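Local coordinates for protein alternansucrase (Leuconostoc mesenteroides, PDB 6HVG) that is a large, multidomain glycoside hydrolase family 70 protein, with a TIM-barrel-clan region flanked by choline-binding and cell-wall-binding type repeats and a bound calcium ion, at residues K338-D343 / T367-T372; N351-F356 / V1363-G1368; F360-A365 / Y1357-G1362. All blocks are in the same frame, centred on the assembly; numbering follows the deposited sequence.

Interaction 1: residues K338-D343 / T367-T372; sequences KTYYLD and TGAGKT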
ATOM      1  N   LYS A 338      22.064  51.211  -0.602  1.00 78.89           N
ATOM      2  CA  LYS A 338      21.510  50.023  -1.243  1.00 74.45           C
ATOM      3  C   LYS A 338      20.089  50.283  -1.706  1.00 68.47           C
ATOM      4  O   LYS A 338      19.369  51.083  -1.097  1.00 71.09           O
ATOM      5  CB  LYS A 338      21.528  48.848  -0.277  1.00 78.67           C
ATOM      6  CG  LYS A 338      22.892  48.228  -0.060  1.00 83.55           C
ATOM      7  CD  LYS A 338      23.048  47.783   1.380  1.00 86.49           C
ATOM      8  CE  LYS A 338      24.313  46.996   1.599  1.00 87.67           C
ATOM      9  NZ  LYS A 338      24.111  45.610   1.101  1.00 89.98           N
ATOM     10  N   THR A 339      19.705  49.602  -2.785  1.00 60.98           N
ATOM     11  CA  THR A 339      18.431  49.827  -3.451  1.00 57.30           C
ATOM     12  C   THR A 339      17.515  48.612  -3.300  1.00 55.78           C
ATOM     13  O   THR A 339      17.888  47.477  -3.571  1.00 52.65           O
ATOM     14  CB  THR A 339      18.640  50.160  -4.939  1.00 57.40           C
ATOM     15  OG1 THR A 339      19.532  51.276  -5.037  1.00 58.31           O
ATOM     16  CG2 THR A 339      17.325  50.516  -5.618  1.00 56.32           C
ATOM     17  N   TYR A 340      16.304  48.888  -2.834  1.00 54.67           N
ATOM     18  CA  TYR A 340      15.295  47.883  -2.581  1.00 53.16           C
ATOM     19  C   TYR A 340      14.069  48.223  -3.409  1.00 50.41           C
ATOM     20  O   TYR A 340      13.867  49.392  -3.733  1.00 48.46           O
ATOM     21  CB  TYR A 340      14.935  47.920  -1.088  1.00 53.88           C
ATOM     22  CG  TYR A 340      16.099  47.705  -0.159  1.00 49.54           C
ATOM     23  CD1 TYR A 340      16.479  46.419   0.209  1.00 50.11           C
ATOM     24  CD2 TYR A 340      16.795  48.775   0.366  1.00 48.30           C
ATOM     25  CE1 TYR A 340      17.538  46.209   1.076  1.00 52.01           C
ATOM     26  CE2 TYR A 340      17.845  48.585   1.254  1.00 50.11           C
ATOM     27  CZ  TYR A 340      18.211  47.303   1.607  1.00 51.63           C
ATOM     28  OH  TYR A 340      19.260  47.090   2.449  1.00 50.94           O
ATOM     29  N   TYR A 341      13.275  47.212  -3.744  1.00 47.67           N
ATOM     30  CA  TYR A 341      12.064  47.434  -4.488  1.00 48.51           C
ATOM     31  C   TYR A 341      10.858  47.081  -3.641  1.00 51.24           C
ATOM     32  O   TYR A 341      10.707  45.952  -3.226  1.00 50.86           O
ATOM     33  CB  TYR A 341      12.063  46.645  -5.796  1.00 46.71           C
ATOM     34  CG  TYR A 341      10.690  46.564  -6.446  1.00 46.48           C
ATOM     35  CD1 TYR A 341      10.027  47.712  -6.835  1.00 46.69           C
ATOM     36  CD2 TYR A 341      10.070  45.335  -6.656  1.00 47.48           C
ATOM     37  CE1 TYR A 341       8.784  47.642  -7.433  1.00 48.82           C
ATOM     38  CE2 TYR A 341       8.827  45.247  -7.228  1.00 49.90           C
ATOM     39  CZ  TYR A 341       8.181  46.402  -7.624  1.00 51.58           C
ATOM     40  OH  TYR A 341       6.935  46.295  -8.211  1.00 54.54           O
ATOM     41  N   LEU A 342       9.985  48.050  -3.414  1.00 53.49           N
ATOM     42  CA  LEU A 342       8.754  47.817  -2.675  1.00 55.27           C
ATOM     43  C   LEU A 342       7.598  47.899  -3.650  1.00 57.09           C
ATOM     44  O   LEU A 342       7.523  48.801  -4.471  1.00 60.72           O
ATOM     45  CB  LEU A 342       8.579  48.861  -1.569  1.00 58.29           C
ATOM     46  CG  LEU A 342       9.807  49.034  -0.636  1.00 57.96           C
ATOM     47  CD1 LEU A 342       9.909  50.427  -0.075  1.00 61.84           C
ATOM     48  CD2 LEU A 342       9.794  48.063   0.532  1.00 57.25           C
ATOM     49  N   ASP A 343       6.679  46.950  -3.573  1.00 58.00           N
ATOM     50  CA  ASP A 343       5.552  46.934  -4.501  1.00 60.28           C
ATOM     51  C   ASP A 343       4.462  47.920  -4.084  1.00 64.90           C
ATOM     52  O   ASP A 343       4.627  48.646  -3.100  1.00 65.48           O
ATOM     53  CB  ASP A 343       4.997  45.510  -4.696  1.00 57.75           C
ATOM     54  CG  ASP A 343       4.234  44.997  -3.509  1.00 56.95           C
ATOM     55  OD1 ASP A 343       3.988  45.752  -2.554  1.00 58.82           O
ATOM     56  OD2 ASP A 343       3.843  43.824  -3.554  1.00 53.98           O
ATOM     57  N   THR A 367      18.125  39.853   1.770  1.00 66.38           N
ATOM     58  CA  THR A 367      17.651  41.135   2.293  1.00 66.45           C
ATOM     59  C   THR A 367      16.880  41.996   1.293  1.00 63.85           C
ATOM     60  O   THR A 367      16.434  43.070   1.644  1.00 63.57           O
ATOM     61  CB  THR A 367      18.824  41.980   2.849  1.00 71.30           C
ATOM     62  OG1 THR A 367      19.753  42.269   1.804  1.00 77.43           O
ATOM     63  CG2 THR A 367      19.549  41.240   3.969  1.00 68.11           C
ATOM     64  N   GLY A 368      16.747  41.538   0.054  1.00 65.39           N
ATOM     65  CA  GLY A 368      16.113  42.322  -1.000  1.00 65.04           C
ATOM     66  C   GLY A 368      16.941  43.415  -1.646  1.00 62.67           C
ATOM     67  O   GLY A 368      16.412  44.198  -2.441  1.00 60.58           O
ATOM     68  N   ALA A 369      18.230  43.494  -1.319  1.00 60.86           N
ATOM     69  CA  ALA A 369      19.093  44.544  -1.865  1.00 59.82           C
ATOM     70  C   ALA A 369      19.473  44.285  -3.326  1.00 56.47           C
ATOM     71  O   ALA A 369      19.894  43.197  -3.687  1.00 52.14           O
ATOM     72  CB  ALA A 369      20.344  44.714  -1.012  1.00 58.65           C
ATOM     73  N   GLY A 370      19.367  45.328  -4.136  1.00 54.83           N
ATOM     74  CA  GLY A 370      19.573  45.228  -5.575  1.00 56.51           C
ATOM     75  C   GLY A 370      21.017  45.067  -6.005  1.00 54.76           C
ATOM     76  O   GLY A 370      21.871  45.868  -5.640  1.00 52.91           O
ATOM     77  N   LYS A 371      21.275  44.025  -6.785  1.00 55.79           N
ATOM     78  CA  LYS A 371      22.561  43.798  -7.416  1.00 59.57           C
ATOM     79  C   LYS A 371      22.368  43.961  -8.922  1.00 59.32           C
ATOM     80  O   LYS A 371      21.330  43.621  -9.479  1.00 62.62           O
ATOM     81  CB  LYS A 371      23.056  42.376  -7.158  1.00 68.28           C
ATOM     82  CG  LYS A 371      22.836  41.832  -5.745  1.00 78.17           C
ATOM     83  CD  LYS A 371      22.857  40.302  -5.732  1.00 84.61           C
ATOM     84  CE  LYS A 371      22.359  39.739  -4.408  1.00 94.74           C
ATOM     85  NZ  LYS A 371      23.428  39.704  -3.367  1.00 97.81           N
ATOM     86  N   THR A 372      23.400  44.423  -9.600  1.00 59.17           N
ATOM     87  CA  THR A 372      23.338  44.615 -11.045  1.00 53.96           C
ATOM     88  C   THR A 372      23.424  43.305 -11.844  1.00 51.42           C
ATOM     89  O   THR A 372      23.093  43.285 -13.023  1.00 50.76           O
ATOM     90  CB  THR A 372      24.406  45.636 -11.478  1.00 54.25           C
ATOM     91  OG1 THR A 372      24.197  45.978 -12.849  1.00 56.99           O
ATOM     92  CG2 THR A 372      25.813  45.116 -11.257  1.00 54.33           C
TER
HETATM   93  O   HOH W   1      21.876  47.790  -3.455  1.00 41.45           O
HETATM   94  O   HOH W   2      13.876  44.725  -2.742  1.00 49.19           O
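Tyr340 sets one corner of its ring against the bend at Thr367, Gly368 and Ala369, and this is the densely packed part of the contact. CE1 of Tyr340 meets CB of Ala369 at 3.8 Å. The same CE1 lies 3.4 Å from Thr367 O, which sits at the ring edge near the ring plane, while Gly368 O comes up obliquely to Tyr340 CD1 at 3.5 Å. With CG of Tyr340 anti to the carbonyl carbon (chi1 -57°), the end of the ring comes nearer the bend than its CB does. Next to it the two backbones, running in opposite directions, share one direct hydrogen bond: Gly370 N donates to Thr339 O at 2.7 Å. To either side of this bond the backbones are linked through water rather than directly. One molecule accepts from Thr339 N and donates to Gly370 O, 2.9 Å from each. A second accepts from Tyr341 N and lies 2.6 Å from Gly368 O. The exposed side chains of Lys338 and Thr367 border the contact on its solvent side. Strand 338-342 forms a hairpin with strand 333-335, and Phe311 meets the Tyr340 ring edge-to-face. Strand 370-371 lies at one border of the next three-stranded sheet, bonded through Lys371 to Tyr362 of strand 360-363, so the contact joins two consecutive small antiparallel units.

Interaction 2: residues N351-F356 / V1363-G1368; sequences NYAGTF and VELRKG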
ATOM      1  N   ASN A 351      14.161  37.987  -3.949  1.00 50.01           N
ATOM      2  CA  ASN A 351      14.346  37.077  -5.080  1.00 49.26           C
ATOM      3  C   ASN A 351      13.503  37.500  -6.275  1.00 49.64           C
ATOM      4  O   ASN A 351      12.775  36.712  -6.850  1.00 49.72           O
ATOM      5  CB  ASN A 351      14.071  35.639  -4.679  1.00 47.23           C
ATOM      6  CG  ASN A 351      14.548  34.636  -5.725  1.00 51.34           C
ATOM      7  OD1 ASN A 351      15.627  34.807  -6.358  1.00 52.29           O
ATOM      8  ND2 ASN A 351      13.773  33.570  -5.907  1.00 49.33           N
ATOM      9  N   TYR A 352      13.655  38.768  -6.652  1.00 53.01           N
ATOM     10  CA  TYR A 352      12.832  39.409  -7.677  1.00 55.05           C
ATOM     11  C   TYR A 352      13.767  40.035  -8.715  1.00 53.63           C
ATOM     12  O   TYR A 352      14.607  40.870  -8.379  1.00 50.48           O
ATOM     13  CB  TYR A 352      11.964  40.498  -7.025  1.00 56.40           C
ATOM     14  CG  TYR A 352      10.856  41.067  -7.885  1.00 59.92           C
ATOM     15  CD1 TYR A 352      11.115  42.045  -8.850  1.00 65.12           C
ATOM     16  CD2 TYR A 352       9.546  40.673  -7.707  1.00 63.00           C
ATOM     17  CE1 TYR A 352      10.096  42.588  -9.639  1.00 67.99           C
ATOM     18  CE2 TYR A 352       8.522  41.215  -8.486  1.00 69.42           C
ATOM     19  CZ  TYR A 352       8.801  42.175  -9.456  1.00 70.22           C
ATOM     20  OH  TYR A 352       7.784  42.721 -10.227  1.00 71.33           O
ATOM     21  N   ALA A 353      13.607  39.627  -9.966  1.00 52.64           N
ATOM     22  CA  ALA A 353      14.372  40.195 -11.062  1.00 54.18           C
ATOM     23  C   ALA A 353      13.527  41.172 -11.841  1.00 56.13           C
ATOM     24  O   ALA A 353      12.370  40.921 -12.089  1.00 56.63           O
ATOM     25  CB  ALA A 353      14.852  39.081 -11.986  1.00 55.28           C
ATOM     26  N   GLY A 354      14.109  42.293 -12.241  1.00 65.38           N
ATOM     27  CA  GLY A 354      13.422  43.201 -13.161  1.00 71.90           C
ATOM     28  C   GLY A 354      14.189  44.445 -13.576  1.00 74.58           C
ATOM     29  O   GLY A 354      15.170  44.806 -12.955  1.00 68.00           O
ATOM     30  N   THR A 355      13.723  45.087 -14.646  1.00 82.24           N
ATOM     31  CA  THR A 355      14.378  46.288 -15.152  1.00 88.44           C
ATOM     32  C   THR A 355      13.782  47.532 -14.522  1.00 89.22           C
ATOM     33  O   THR A 355      12.781  48.061 -14.996  1.00 83.65           O
ATOM     34  CB  THR A 355      14.309  46.381 -16.688  1.00 95.89           C
ATOM     35  OG1 THR A 355      12.984  46.041 -17.144  1.00 90.01           O
ATOM     36  CG2 THR A 355      15.352  45.445 -17.336  1.00 99.33           C
ATOM     37  N   PHE A 356      14.426  48.001 -13.458  1.00 98.85           N
ATOM     38  CA  PHE A 356      13.900  49.100 -12.657  1.00109.13           C
ATOM     39  C   PHE A 356      14.502  50.462 -13.006  1.00121.50           C
ATOM     40  O   PHE A 356      13.762  51.451 -13.093  1.00135.96           O
ATOM     41  CB  PHE A 356      14.084  48.793 -11.172  1.00103.47           C
ATOM     42  N   VAL A1363      22.978  33.460 -14.326  1.00 43.92           N
ATOM     43  CA  VAL A1363      22.334  32.803 -13.205  1.00 43.75           C
ATOM     44  C   VAL A1363      20.857  32.604 -13.545  1.00 43.38           C
ATOM     45  O   VAL A1363      20.170  33.513 -14.030  1.00 42.39           O
ATOM     46  CB  VAL A1363      22.420  33.669 -11.928  1.00 45.67           C
ATOM     47  CG1 VAL A1363      21.640  33.037 -10.788  1.00 46.64           C
ATOM     48  CG2 VAL A1363      23.863  33.864 -11.497  1.00 45.01           C
ATOM     49  N   GLU A1364      20.366  31.407 -13.277  1.00 44.35           N
ATOM     50  CA  GLU A1364      18.955  31.074 -13.491  1.00 45.68           C
ATOM     51  C   GLU A1364      18.136  31.537 -12.284  1.00 44.93           C
ATOM     52  O   GLU A1364      18.537  31.325 -11.125  1.00 43.45           O
ATOM     53  CB  GLU A1364      18.850  29.565 -13.810  1.00 47.03           C
ATOM     54  CG  GLU A1364      17.676  28.770 -13.296  1.00 51.32           C
ATOM     55  CD  GLU A1364      17.761  27.305 -13.725  1.00 54.77           C
ATOM     56  OE1 GLU A1364      18.381  27.011 -14.769  1.00 57.45           O
ATOM     57  OE2 GLU A1364      17.196  26.427 -13.030  1.00 60.53           O
ATOM     58  N   LEU A1365      17.031  32.237 -12.552  1.00 46.24           N
ATOM     59  CA  LEU A1365      16.104  32.674 -11.497  1.00 47.72           C
ATOM     60  C   LEU A1365      15.247  31.491 -11.083  1.00 46.16           C
ATOM     61  O   LEU A1365      14.776  30.736 -11.938  1.00 40.27           O
ATOM     62  CB  LEU A1365      15.213  33.817 -11.983  1.00 48.25           C
ATOM     63  CG  LEU A1365      14.217  34.445 -11.006  1.00 49.72           C
ATOM     64  CD1 LEU A1365      14.916  35.186  -9.879  1.00 53.22           C
ATOM     65  CD2 LEU A1365      13.291  35.394 -11.737  1.00 50.88           C
ATOM     66  N   ARG A1366      15.093  31.322  -9.771  1.00 48.41           N
ATOM     67  CA  ARG A1366      14.386  30.175  -9.200  1.00 51.52           C
ATOM     68  C   ARG A1366      13.515  30.591  -8.029  1.00 53.59           C
ATOM     69  O   ARG A1366      13.989  31.279  -7.115  1.00 58.16           O
ATOM     70  CB  ARG A1366      15.396  29.164  -8.678  1.00 52.18           C
ATOM     71  CG  ARG A1366      16.306  28.565  -9.718  1.00 55.06           C
ATOM     72  CD  ARG A1366      17.323  27.618  -9.074  1.00 58.27           C
ATOM     73  NE  ARG A1366      17.249  26.344  -9.792  1.00 62.11           N
ATOM     74  CZ  ARG A1366      17.342  25.136  -9.245  1.00 68.57           C
ATOM     75  NH1 ARG A1366      17.535  24.999  -7.933  1.00 68.97           N
ATOM     76  NH2 ARG A1366      17.245  24.056 -10.028  1.00 70.82           N
ATOM     77  N   LYS A1367      12.245  30.176  -8.048  1.00 55.69           N
ATOM     78  CA  LYS A1367      11.325  30.403  -6.934  1.00 59.13           C
ATOM     79  C   LYS A1367      11.094  31.909  -6.772  1.00 53.14           C
ATOM     80  O   LYS A1367      11.162  32.454  -5.677  1.00 54.78           O
ATOM     81  CB  LYS A1367      11.869  29.746  -5.643  1.00 68.49           C
ATOM     82  CG  LYS A1367      10.790  29.314  -4.660  1.00 85.53           C
ATOM     83  CD  LYS A1367      11.346  28.817  -3.322  1.00 91.15           C
ATOM     84  CE  LYS A1367      10.213  28.408  -2.383  1.00 91.93           C
ATOM     85  NZ  LYS A1367       9.456  27.233  -2.915  1.00 94.30           N
ATOM     86  N   GLY A1368      10.784  32.576  -7.876  1.00 48.14           N
ATOM     87  CA  GLY A1368      10.636  34.028  -7.842  1.00 48.90           C
ATOM     88  C   GLY A1368      10.124  34.666  -9.118  1.00 46.54           C
ATOM     89  O   GLY A1368      10.034  34.015 -10.165  1.00 45.53           O
TER
HETATM   90  O   HOH W   3      17.530  32.804  -7.838  1.00 35.32           O
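Asn351 and Ala353 meet the loop 1363-1368 through Leu1365 and the residues that follow it. Glu1364 stays off the contact and pairs with Arg1366 of its own segment: in this salt bridge Arg1366 NE meets Glu1364 OE2 on its anti side at 3.2 Å, in the guanidinium plane but 33° out of the carboxylate plane. Leu1365 slides past Asn351 in the opposite direction; its CD1 comes within 3.6 Å of Asn351 OD1, and its CD2 rests on Ala353 CB at 4.0 Å. Arg1366 points its CB away from segment 351-356, its guanidinium makes a cation-pi contact with Trp1323, and its carbonyl faces the contact. Asn351 ND2 donates to Arg1366 O at 2.6 Å, almost in its own amide plane, helped by a CG anti to the backbone N (chi1 -167°). Lys1367 O takes a second, weak bond from the same ND2 at 2.8 Å, so one amide nitrogen serves two successive carbonyls. The other end of that amide, OD1, is bound by Tyr362 OH and by a water that also reaches Arg1366 N weakly. At Gly1368 the CA-H points to Asn351 O, 3.6 Å from CA. Asn351-Tyr352 facing Phe363 and Lys1367-Gly1368 facing Phe1380 are both G1 beta bulges, each with positive phi at its first residue; two hairpins from distant repeat-type regions meet at corresponding bulges.

Interaction 3: residues F360-A365 / Y1357-G1362; sequences FMYFDA and YFMPNG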
ATOM      1  N   PHE A 360      18.715  46.341 -15.951  1.00 63.99           N
ATOM      2  CA  PHE A 360      18.379  45.161 -15.161  1.00 56.81           C
ATOM      3  C   PHE A 360      18.817  45.346 -13.707  1.00 55.28           C
ATOM      4  O   PHE A 360      19.777  46.054 -13.450  1.00 57.99           O
ATOM      5  CB  PHE A 360      19.046  43.929 -15.761  1.00 53.96           C
ATOM      6  CG  PHE A 360      18.722  42.647 -15.044  1.00 56.50           C
ATOM      7  CD1 PHE A 360      17.627  41.873 -15.414  1.00 57.88           C
ATOM      8  CD2 PHE A 360      19.495  42.225 -13.980  1.00 56.39           C
ATOM      9  CE1 PHE A 360      17.320  40.699 -14.738  1.00 55.04           C
ATOM     10  CE2 PHE A 360      19.193  41.055 -13.298  1.00 54.61           C
ATOM     11  CZ  PHE A 360      18.092  40.300 -13.666  1.00 53.32           C
ATOM     12  N   MET A 361      18.077  44.740 -12.774  1.00 53.93           N
ATOM     13  CA  MET A 361      18.457  44.666 -11.364  1.00 53.23           C
ATOM     14  C   MET A 361      17.781  43.484 -10.672  1.00 50.95           C
ATOM     15  O   MET A 361      16.568  43.318 -10.759  1.00 52.70           O
ATOM     16  CB  MET A 361      18.078  45.954 -10.644  1.00 59.16           C
ATOM     17  CG  MET A 361      18.533  46.004  -9.188  1.00 65.32           C
ATOM     18  SD  MET A 361      18.570  47.645  -8.429  1.00 76.93           S
ATOM     19  CE  MET A 361      19.442  48.634  -9.646  1.00 76.47           C
ATOM     20  N   TYR A 362      18.575  42.636 -10.028  1.00 49.43           N
ATOM     21  CA  TYR A 362      18.066  41.480  -9.289  1.00 49.30           C
ATOM     22  C   TYR A 362      18.077  41.786  -7.804  1.00 50.04           C
ATOM     23  O   TYR A 362      19.103  42.165  -7.254  1.00 50.66           O
ATOM     24  CB  TYR A 362      18.894  40.218  -9.555  1.00 47.66           C
ATOM     25  CG  TYR A 362      18.592  39.097  -8.577  1.00 47.08           C
ATOM     26  CD1 TYR A 362      17.388  38.414  -8.619  1.00 49.75           C
ATOM     27  CD2 TYR A 362      19.506  38.730  -7.605  1.00 45.78           C
ATOM     28  CE1 TYR A 362      17.114  37.396  -7.710  1.00 50.28           C
ATOM     29  CE2 TYR A 362      19.239  37.716  -6.710  1.00 44.41           C
ATOM     30  CZ  TYR A 362      18.042  37.070  -6.757  1.00 46.14           C
ATOM     31  OH  TYR A 362      17.771  36.065  -5.860  1.00 47.56           O
ATOM     32  N   PHE A 363      16.925  41.615  -7.157  1.00 50.89           N
ATOM     33  CA  PHE A 363      16.805  41.886  -5.725  1.00 51.89           C
ATOM     34  C   PHE A 363      16.995  40.629  -4.851  1.00 53.94           C
ATOM     35  O   PHE A 363      16.283  39.635  -4.977  1.00 50.96           O
ATOM     36  CB  PHE A 363      15.491  42.592  -5.449  1.00 49.94           C
ATOM     37  CG  PHE A 363      15.381  43.896  -6.151  1.00 46.72           C
ATOM     38  CD1 PHE A 363      15.918  45.024  -5.587  1.00 48.25           C
ATOM     39  CD2 PHE A 363      14.779  43.987  -7.390  1.00 46.49           C
ATOM     40  CE1 PHE A 363      15.850  46.237  -6.233  1.00 49.23           C
ATOM     41  CE2 PHE A 363      14.697  45.192  -8.048  1.00 46.40           C
ATOM     42  CZ  PHE A 363      15.232  46.326  -7.469  1.00 48.25           C
ATOM     43  N   ASP A 364      18.006  40.715  -3.997  1.00 58.49           N
ATOM     44  CA  ASP A 364      18.536  39.636  -3.164  1.00 62.05           C
ATOM     45  C   ASP A 364      17.465  38.770  -2.518  1.00 63.07           C
ATOM     46  O   ASP A 364      16.452  39.288  -2.066  1.00 67.07           O
ATOM     47  CB  ASP A 364      19.363  40.295  -2.042  1.00 66.92           C
ATOM     48  CG  ASP A 364      20.535  39.479  -1.615  1.00 72.06           C
ATOM     49  OD1 ASP A 364      20.399  38.239  -1.440  1.00 93.13           O
ATOM     50  OD2 ASP A 364      21.600  40.094  -1.445  1.00 70.61           O
ATOM     51  N   ALA A 365      17.713  37.464  -2.426  1.00 62.51           N
ATOM     52  CA  ALA A 365      16.858  36.567  -1.642  1.00 60.43           C
ATOM     53  C   ALA A 365      16.974  36.819  -0.127  1.00 66.08           C
ATOM     54  O   ALA A 365      15.992  36.666   0.605  1.00 64.77           O
ATOM     55  CB  ALA A 365      17.191  35.122  -1.955  1.00 57.06           C
ATOM     56  N   TYR A1357      14.549  31.951 -16.991  1.00 38.30           N
ATOM     57  CA  TYR A1357      14.953  33.350 -16.904  1.00 39.47           C
ATOM     58  C   TYR A1357      16.443  33.448 -16.500  1.00 41.95           C
ATOM     59  O   TYR A1357      16.784  33.244 -15.342  1.00 44.37           O
ATOM     60  CB  TYR A1357      14.087  34.028 -15.861  1.00 38.33           C
ATOM     61  CG  TYR A1357      14.149  35.544 -15.806  1.00 38.80           C
ATOM     62  CD1 TYR A1357      15.251  36.197 -15.302  1.00 40.01           C
ATOM     63  CD2 TYR A1357      13.062  36.318 -16.184  1.00 38.89           C
ATOM     64  CE1 TYR A1357      15.282  37.591 -15.225  1.00 40.03           C
ATOM     65  CE2 TYR A1357      13.077  37.698 -16.085  1.00 38.49           C
ATOM     66  CZ  TYR A1357      14.183  38.333 -15.624  1.00 38.29           C
ATOM     67  OH  TYR A1357      14.179  39.709 -15.539  1.00 38.58           O
ATOM     68  N   PHE A1358      17.328  33.715 -17.453  1.00 44.41           N
ATOM     69  CA  PHE A1358      18.763  33.850 -17.136  1.00 44.46           C
ATOM     70  C   PHE A1358      19.189  35.304 -17.019  1.00 44.39           C
ATOM     71  O   PHE A1358      18.815  36.125 -17.842  1.00 42.57           O
ATOM     72  CB  PHE A1358      19.627  33.148 -18.174  1.00 44.24           C
ATOM     73  CG  PHE A1358      19.326  31.704 -18.303  1.00 44.58           C
ATOM     74  CD1 PHE A1358      19.705  30.847 -17.291  1.00 47.21           C
ATOM     75  CD2 PHE A1358      18.652  31.200 -19.387  1.00 44.45           C
ATOM     76  CE1 PHE A1358      19.448  29.483 -17.356  1.00 49.20           C
ATOM     77  CE2 PHE A1358      18.371  29.840 -19.467  1.00 47.42           C
ATOM     78  CZ  PHE A1358      18.759  28.975 -18.442  1.00 49.19           C
ATOM     79  N   MET A1359      20.000  35.604 -16.004  1.00 44.65           N
ATOM     80  CA  MET A1359      20.387  36.978 -15.729  1.00 45.75           C
ATOM     81  C   MET A1359      21.581  37.376 -16.593  1.00 44.15           C
ATOM     82  O   MET A1359      22.060  36.581 -17.391  1.00 45.82           O
ATOM     83  CB  MET A1359      20.648  37.136 -14.236  1.00 49.03           C
ATOM     84  CG  MET A1359      19.444  36.715 -13.387  1.00 51.43           C
ATOM     85  SD  MET A1359      19.539  37.406 -11.731  1.00 56.76           S
ATOM     86  CE  MET A1359      19.262  36.033 -10.640  1.00 61.50           C
ATOM     87  N   PRO A1360      22.043  38.620 -16.508  1.00 44.91           N
ATOM     88  CA  PRO A1360      23.155  38.992 -17.389  1.00 44.51           C
ATOM     89  C   PRO A1360      24.434  38.192 -17.086  1.00 46.35           C
ATOM     90  O   PRO A1360      25.255  38.018 -17.975  1.00 44.80           O
ATOM     91  CB  PRO A1360      23.369  40.469 -17.089  1.00 44.65           C
ATOM     92  CG  PRO A1360      22.113  40.946 -16.457  1.00 46.02           C
ATOM     93  CD  PRO A1360      21.522  39.767 -15.751  1.00 46.36           C
ATOM     94  N   ASN A1361      24.577  37.722 -15.843  1.00 44.77           N
ATOM     95  CA  ASN A1361      25.677  36.855 -15.465  1.00 44.47           C
ATOM     96  C   ASN A1361      25.334  35.378 -15.595  1.00 45.46           C
ATOM     97  O   ASN A1361      26.090  34.513 -15.147  1.00 42.53           O
ATOM     98  CB  ASN A1361      26.151  37.155 -14.037  1.00 46.50           C
ATOM     99  CG  ASN A1361      25.064  36.960 -13.022  1.00 47.14           C
ATOM    100  OD1 ASN A1361      23.973  36.503 -13.346  1.00 49.56           O
ATOM    101  ND2 ASN A1361      25.341  37.329 -11.795  1.00 48.93           N
ATOM    102  N   GLY A1362      24.176  35.073 -16.195  1.00 47.44           N
ATOM    103  CA  GLY A1362      23.814  33.686 -16.581  1.00 46.17           C
ATOM    104  C   GLY A1362      23.165  32.861 -15.500  1.00 45.46           C
ATOM    105  O   GLY A1362      22.813  31.709 -15.741  1.00 49.55           O
TER
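Phe360 pushes its ring into a hollow made by Tyr1357, Met1359 and Pro1360, and each wall touches it differently. Pro1360 lies over one face: CD stands 3.8 Å from the Phe360 ring centroid, offset toward the rim, in a CH-pi contact. At the rim, Tyr1357 and Phe360 reach toward each other tip to tip, with Phe360 CE1 lying in the plane of the Tyr1357 ring at its edge, 3.7 Å from CE1 of that tyrosine. The Tyr1357 hydroxyl, held by Thr1371 O, also touches Phe360 CE1. Met1359 closes a further part of the rim, crossing Phe360 at about a right angle and bringing SD to 3.8 Å from CZ, a Met-aromatic contact at the ring edge.

Met1359 is in turn the bump that fills the groove between Phe360 and Tyr362. Its CG leaves anti to the carbonyl carbon (chi1 -56°), SD rests on Tyr362 CB at 3.6 Å, and a bend at the last torsion (chi3 -130°) places the methyl over the tyrosine ring. Met1359 CE lies 3.7 Å from the Tyr362 centroid, 15° off the ring normal; Asp364 N approaches the opposite face. Met1359 opens a type I turn that ends at Gly1362, closed by Gly1362 N to Met1359 O at 2.9 Å, with Pro1360 at its second position.

Phe360 and Tyr362 both point from strand 360-363 toward this loop, which links strand 1354-1357 to strand 1368-1371. Ala353 of the adjoining strand 352-355 packs on Phe360 and Tyr1357, Ile1342 of strand 1342-1345 lies against Tyr1357, and Asn1361 ND2 bonds to Glu375 O, tying the turn to the chain beyond strand 370-371.

The three contacts form one continuous cluster around the sheet of strands 352-355, 360-363 and 370-371. Interactions 2 and 3 have centres about 5 Å apart and are linked by a probable hydrogen bond between Asn351 OD1 and Tyr362 OH (2.5 Å) and another between Tyr352 O and Phe363 N (2.7 Å). Interaction 1, its centre about 11 Å from that of interaction 2 and about 12 Å from that of interaction 3, joins through the Tyr341-Tyr352 ring contact and the salt bridge of Lys371 NZ with Asp364 OD2 at 2.7 Å. Interactions 2 and 3 bring together chain regions about a thousand residues apart. The centres of all three lie about 41 to 49 Å from the centre of the chain, and none includes a calcium ligand.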